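Local coordinates for protein 3-hydroxy-3-methylglutaryl-CoA lyase (Acinetobacter baumannii, PDB 6NDS) that is a lyase of the HMGL-like family with a TIM-barrel fold and carries a zinc ion near a bound coenzyme A, at residues 215-228 with 253-266. Numbering follows the deposited sequence.
Sequences HFHNTRGLGLTNVL and GASGNICTEDLVNM. With ZN (zinc ion), chain H.
With CG anti to the carbonyl carbon (chi1 -72°), the His217 ring swings toward residues 255-257, while His215, its CG anti to the backbone N (chi1 176°), brings its own ring to the same zinc ion. Each histidine binds the metal through NE2, His217 at 2.2 Å; water 3 and Asp25 are further ligands. The other ring nitrogen of His217, ND1, donates to Ser255 O at 2.8 Å, the acceptor lying 21° out of the ring plane. Asn257 lies alongside His217 with ND2 over one ring face, and its amide is steeply inclined to the His215 ring; ND2 donates to Asp25 OD2 and to water 1, which in turn donates to Phe216 O.

Backbone bonds join the two segments around a single bridge between His217 and Asn257: Ile258 N to Phe216 O, and Asn218 N to Gly256 O at 3.0 Å. Farther along, Thr219 OG1 and Ser255 OG share a hydrogen bond of 3.1 Å. Asn218 OD1 accepts from Gly223 N in the carbonyl plane, tying the turn 218-221 to the start of helix 223-232.

Beyond the bridge the contact becomes apolar. Ile258 CG2 packs on Gly223 CA at 3.5 Å, and Ile258 CD1 meets Val227 CG2 at 3.6 Å. Leu224 CD2 rests on Leu263 CA at 3.8 Å, and Met266, bent at its thioether, lays SD against Leu224 CB and CE near Val227 CG1.

The contact thus joins the C-terminal end of barrel strand 212-216 to the segment leading into helix 260-270, and packs helix 223-232 on that helix. Both metal-bound histidines have their second ring nitrogen engaged, ND1 of His215 by Asp239, which should hold both rings in rotation and, most of all for His215 beside the Asp239 carboxylate, probably strengthens the imidazole as a zinc donor.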
loop_
_atom_site.group_PDB
_atom_site.type_symbol
_atom_site.label_atom_id
_atom_site.label_comp_id
_atom_site.label_asym_id
_atom_site.label_seq_id
_atom_site.Cartn_x
_atom_site.Cartn_y
_atom_site.Cartn_z
ATOM N N HIS A 215 -11.062 0.318 11.010
ATOM C CA HIS A 215 -11.617 -0.032 9.698
ATOM C C HIS A 215 -11.042 0.947 8.669
ATOM O O HIS A 215 -11.573 2.043 8.479
ATOM C CB HIS A 215 -13.135 0.030 9.811
ATOM C CG HIS A 215 -13.886 -0.217 8.535
ATOM N ND1 HIS A 215 -14.683 -1.329 8.355
ATOM C CD2 HIS A 215 -14.043 0.545 7.422
ATOM C CE1 HIS A 215 -15.264 -1.263 7.169
ATOM N NE2 HIS A 215 -14.890 -0.139 6.579
ATOM N N PHE A 216 -9.943 0.572 8.015
ATOM C CA PHE A 216 -9.262 1.460 7.074
ATOM C C PHE A 216 -9.607 1.128 5.625
ATOM O O PHE A 216 -9.667 -0.038 5.228
ATOM C CB PHE A 216 -7.736 1.384 7.254
ATOM C CG PHE A 216 -7.240 1.919 8.564
ATOM C CD1 PHE A 216 -7.331 3.275 8.857
ATOM C CD2 PHE A 216 -6.617 1.083 9.480
ATOM C CE1 PHE A 216 -6.846 3.779 10.072
ATOM C CE2 PHE A 216 -6.115 1.585 10.687
ATOM C CZ PHE A 216 -6.237 2.934 10.983
ATOM N N HIS A 217 -9.838 2.159 4.828
ATOM C CA HIS A 217 -9.861 1.994 3.383
ATOM C C HIS A 217 -8.515 2.453 2.813
ATOM O O HIS A 217 -7.767 3.201 3.455
ATOM C CB HIS A 217 -11.046 2.759 2.770
ATOM C CG HIS A 217 -12.387 2.125 3.040
ATOM N ND1 HIS A 217 -13.072 1.398 2.084
ATOM C CD2 HIS A 217 -13.168 2.109 4.146
ATOM C CE1 HIS A 217 -14.210 0.962 2.591
ATOM N NE2 HIS A 217 -14.288 1.368 3.847
ATOM N N ASN A 218 -8.180 1.951 1.619
ATOM C CA ASN A 218 -6.847 2.123 1.044
ATOM C C ASN A 218 -6.809 3.180 -0.065
ATOM O O ASN A 218 -5.940 3.133 -0.952
ATOM C CB ASN A 218 -6.326 0.787 0.512
ATOM C CG ASN A 218 -4.830 0.819 0.230
ATOM O OD1 ASN A 218 -4.050 1.374 1.010
ATOM N ND2 ASN A 218 -4.425 0.236 -0.894
ATOM N N THR A 219 -7.702 4.171 0.013
ATOM C CA THR A 219 -7.937 5.098 -1.093
ATOM C C THR A 219 -6.678 5.843 -1.499
ATOM O O THR A 219 -6.501 6.147 -2.686
ATOM C CB THR A 219 -9.033 6.081 -0.684
ATOM O OG1 THR A 219 -10.111 5.331 -0.116
ATOM C CG2 THR A 219 -9.529 6.892 -1.878
ATOM N N ARG A 220 -5.807 6.168 -0.540
ATOM C CA ARG A 220 -4.570 6.864 -0.866
ATOM C C ARG A 220 -3.343 6.017 -0.561
ATOM O O ARG A 220 -2.231 6.544 -0.443
ATOM C CB ARG A 220 -4.537 8.226 -0.168
ATOM C CG ARG A 220 -5.529 9.158 -0.901
ATOM C CD ARG A 220 -5.990 10.345 -0.129
ATOM N NE ARG A 220 -7.041 11.048 -0.870
ATOM C CZ ARG A 220 -8.343 10.956 -0.611
ATOM N NH1 ARG A 220 -8.780 10.200 0.388
ATOM N NH2 ARG A 220 -9.205 11.645 -1.340
ATOM N N GLY A 221 -3.518 4.700 -0.515
ATOM C CA GLY A 221 -2.385 3.797 -0.443
ATOM C C GLY A 221 -1.750 3.666 0.917
ATOM O O GLY A 221 -0.666 3.069 1.018
ATOM N N LEU A 222 -2.372 4.206 1.967
ATOM C CA LEU A 222 -1.800 4.166 3.308
ATOM C C LEU A 222 -2.450 3.131 4.213
ATOM O O LEU A 222 -2.123 3.077 5.410
ATOM C CB LEU A 222 -1.896 5.549 3.960
ATOM C CG LEU A 222 -1.099 6.610 3.212
ATOM C CD1 LEU A 222 -1.252 7.939 3.917
ATOM C CD2 LEU A 222 0.358 6.201 3.100
ATOM N N GLY A 223 -3.332 2.286 3.680
ATOM C CA GLY A 223 -4.061 1.358 4.515
ATOM C C GLY A 223 -3.211 0.477 5.412
ATOM O O GLY A 223 -3.423 0.451 6.629
ATOM N N LEU A 224 -2.254 -0.263 4.842
ATOM C CA LEU A 224 -1.458 -1.158 5.684
ATOM C C LEU A 224 -0.500 -0.382 6.579
ATOM O O LEU A 224 -0.196 -0.835 7.690
ATOM C CB LEU A 224 -0.687 -2.169 4.825
ATOM C CG LEU A 224 -1.581 -3.181 4.097
ATOM C CD1 LEU A 224 -0.692 -4.119 3.303
ATOM C CD2 LEU A 224 -2.432 -3.954 5.101
ATOM N N THR A 225 -0.019 0.776 6.122
ATOM C CA THR A 225 0.824 1.610 6.976
ATOM C C THR A 225 0.040 2.095 8.191
ATOM O O THR A 225 0.565 2.132 9.315
ATOM C CB THR A 225 1.383 2.779 6.167
ATOM O OG1 THR A 225 2.023 2.256 4.989
ATOM C CG2 THR A 225 2.394 3.545 6.971
ATOM N N ASN A 226 -1.237 2.413 7.991
ATOM C CA ASN A 226 -2.081 2.829 9.108
ATOM C C ASN A 226 -2.386 1.668 10.050
ATOM O O ASN A 226 -2.501 1.873 11.267
ATOM C CB ASN A 226 -3.380 3.448 8.579
ATOM C CG ASN A 226 -3.170 4.798 7.942
ATOM O OD1 ASN A 226 -2.246 5.545 8.298
ATOM N ND2 ASN A 226 -4.060 5.163 6.993
ATOM N N VAL A 227 -2.588 0.456 9.513
ATOM C CA VAL A 227 -2.754 -0.719 10.374
ATOM C C VAL A 227 -1.547 -0.879 11.284
ATOM O O VAL A 227 -1.687 -1.069 12.496
ATOM C CB VAL A 227 -2.963 -1.996 9.538
ATOM C CG1 VAL A 227 -2.856 -3.243 10.447
ATOM C CG2 VAL A 227 -4.312 -1.943 8.866
ATOM N N LEU A 228 -0.347 -0.867 10.702
ATOM C CA LEU A 228 0.847 -1.103 11.510
ATOM C C LEU A 228 1.044 0.011 12.533
ATOM O O LEU A 228 1.449 -0.250 13.675
ATOM C CB LEU A 228 2.072 -1.253 10.595
ATOM C CG LEU A 228 3.308 -1.909 11.220
ATOM C CD1 LEU A 228 2.960 -3.270 11.797
ATOM C CD2 LEU A 228 4.425 -2.032 10.181
ATOM N N GLY A 253 -16.038 8.941 -4.461
ATOM C CA GLY A 253 -14.685 8.462 -4.664
ATOM C C GLY A 253 -14.217 7.417 -3.680
ATOM O O GLY A 253 -13.016 7.133 -3.625
ATOM N N ALA A 254 -15.120 6.840 -2.888
ATOM C CA ALA A 254 -14.722 5.771 -1.987
ATOM C C ALA A 254 -14.197 4.585 -2.787
ATOM O O ALA A 254 -14.572 4.373 -3.946
ATOM C CB ALA A 254 -15.893 5.339 -1.104
ATOM N N SER A 255 -13.312 3.819 -2.162
ATOM C CA SER A 255 -12.649 2.709 -2.831
ATOM C C SER A 255 -12.440 1.597 -1.808
ATOM O O SER A 255 -13.001 1.620 -0.706
ATOM C CB SER A 255 -11.345 3.181 -3.492
ATOM O OG SER A 255 -10.352 3.431 -2.514
ATOM N N GLY A 256 -11.602 0.627 -2.158
ATOM C CA GLY A 256 -11.608 -0.640 -1.462
ATOM C C GLY A 256 -11.135 -0.550 -0.024
ATOM O O GLY A 256 -10.325 0.299 0.361
ATOM N N ASN A 257 -11.673 -1.448 0.782
ATOM C CA ASN A 257 -11.096 -1.741 2.079
ATOM C C ASN A 257 -9.662 -2.215 1.906
ATOM O O ASN A 257 -9.244 -2.642 0.821
ATOM C CB ASN A 257 -11.881 -2.848 2.776
ATOM C CG ASN A 257 -13.297 -2.450 3.072
ATOM O OD1 ASN A 257 -14.171 -2.490 2.201
ATOM N ND2 ASN A 257 -13.542 -2.071 4.321
ATOM N N ILE A 258 -8.911 -2.209 3.005
ATOM C CA ILE A 258 -7.639 -2.918 2.948
ATOM C C ILE A 258 -7.898 -4.378 2.600
ATOM O O ILE A 258 -8.901 -4.986 3.006
ATOM C CB ILE A 258 -6.834 -2.785 4.248
ATOM C CG1 ILE A 258 -7.635 -3.256 5.447
ATOM C CG2 ILE A 258 -6.352 -1.338 4.437
ATOM C CD1 ILE A 258 -6.757 -3.487 6.688
ATOM N N CYS A 259 -6.994 -4.939 1.810
ATOM C CA CYS A 259 -7.135 -6.297 1.310
ATOM C C CYS A 259 -6.772 -7.321 2.384
ATOM O O CYS A 259 -5.662 -7.299 2.921
ATOM C CB CYS A 259 -6.225 -6.449 0.098
ATOM S SG CYS A 259 -6.105 -8.112 -0.533
ATOM N N THR A 260 -7.692 -8.250 2.665
ATOM C CA THR A 260 -7.475 -9.203 3.755
ATOM C C THR A 260 -6.201 -10.009 3.551
ATOM O O THR A 260 -5.403 -10.160 4.479
ATOM C CB THR A 260 -8.676 -10.142 3.891
ATOM O OG1 THR A 260 -9.862 -9.355 3.971
ATOM C CG2 THR A 260 -8.569 -10.961 5.180
ATOM N N GLU A 261 -5.996 -10.559 2.351
ATOM C CA GLU A 261 -4.820 -11.411 2.198
ATOM C C GLU A 261 -3.529 -10.588 2.198
ATOM O O GLU A 261 -2.486 -11.088 2.630
ATOM C CB GLU A 261 -4.946 -12.284 0.944
ATOM C CG GLU A 261 -5.077 -11.537 -0.363
ATOM C CD GLU A 261 -6.519 -11.269 -0.791
ATOM O OE1 GLU A 261 -7.446 -11.274 0.049
ATOM O OE2 GLU A 261 -6.712 -11.019 -1.990
ATOM N N ASP A 262 -3.576 -9.326 1.763
ATOM C CA ASP A 262 -2.393 -8.479 1.894
ATOM C C ASP A 262 -2.110 -8.160 3.364
ATOM O O ASP A 262 -0.947 -8.138 3.781
ATOM C CB ASP A 262 -2.556 -7.186 1.076
ATOM C CG ASP A 262 -2.652 -7.434 -0.439
ATOM O OD1 ASP A 262 -2.560 -8.600 -0.877
ATOM O OD2 ASP A 262 -2.826 -6.449 -1.203
ATOM N N LEU A 263 -3.157 -7.922 4.165
ATOM C CA LEU A 263 -2.972 -7.715 5.606
ATOM C C LEU A 263 -2.404 -8.959 6.283
ATOM O O LEU A 263 -1.445 -8.877 7.066
ATOM C CB LEU A 263 -4.306 -7.323 6.246
ATOM C CG LEU A 263 -4.358 -7.367 7.778
ATOM C CD1 LEU A 263 -3.388 -6.355 8.368
ATOM C CD2 LEU A 263 -5.797 -7.094 8.258
ATOM N N VAL A 264 -2.980 -10.126 5.991
ATOM C CA VAL A 264 -2.507 -11.355 6.620
ATOM C C VAL A 264 -1.083 -11.667 6.179
ATOM O O VAL A 264 -0.268 -12.115 6.982
ATOM C CB VAL A 264 -3.467 -12.524 6.338
ATOM C CG1 VAL A 264 -2.917 -13.855 6.930
ATOM C CG2 VAL A 264 -4.853 -12.225 6.920
ATOM N N ASN A 265 -0.744 -11.402 4.913
ATOM C CA ASN A 265 0.641 -11.615 4.484
ATOM C C ASN A 265 1.598 -10.703 5.240
ATOM O O ASN A 265 2.680 -11.130 5.654
ATOM C CB ASN A 265 0.782 -11.386 2.974
ATOM C CG ASN A 265 2.210 -11.585 2.495
ATOM O OD1 ASN A 265 2.705 -12.719 2.421
ATOM N ND2 ASN A 265 2.898 -10.477 2.191
ATOM N N MET A 266 1.217 -9.436 5.429
ATOM C CA MET A 266 2.058 -8.525 6.199
ATOM C C MET A 266 2.331 -9.077 7.597
ATOM O O MET A 266 3.483 -9.101 8.061
ATOM C CB MET A 266 1.384 -7.155 6.297
ATOM C CG MET A 266 2.222 -6.183 7.134
ATOM S SD MET A 266 1.609 -4.486 7.178
ATOM C CE MET A 266 0.239 -4.620 8.328
HETATM ZN ZN ZN H . -16.070 0.805 5.008
HETATM O O HOH W 1 -11.151 -2.159 6.076
HETATM O O HOH W 2 -12.817 4.450 0.131
HETATM O O HOH W 3 -17.339 1.595 3.373
#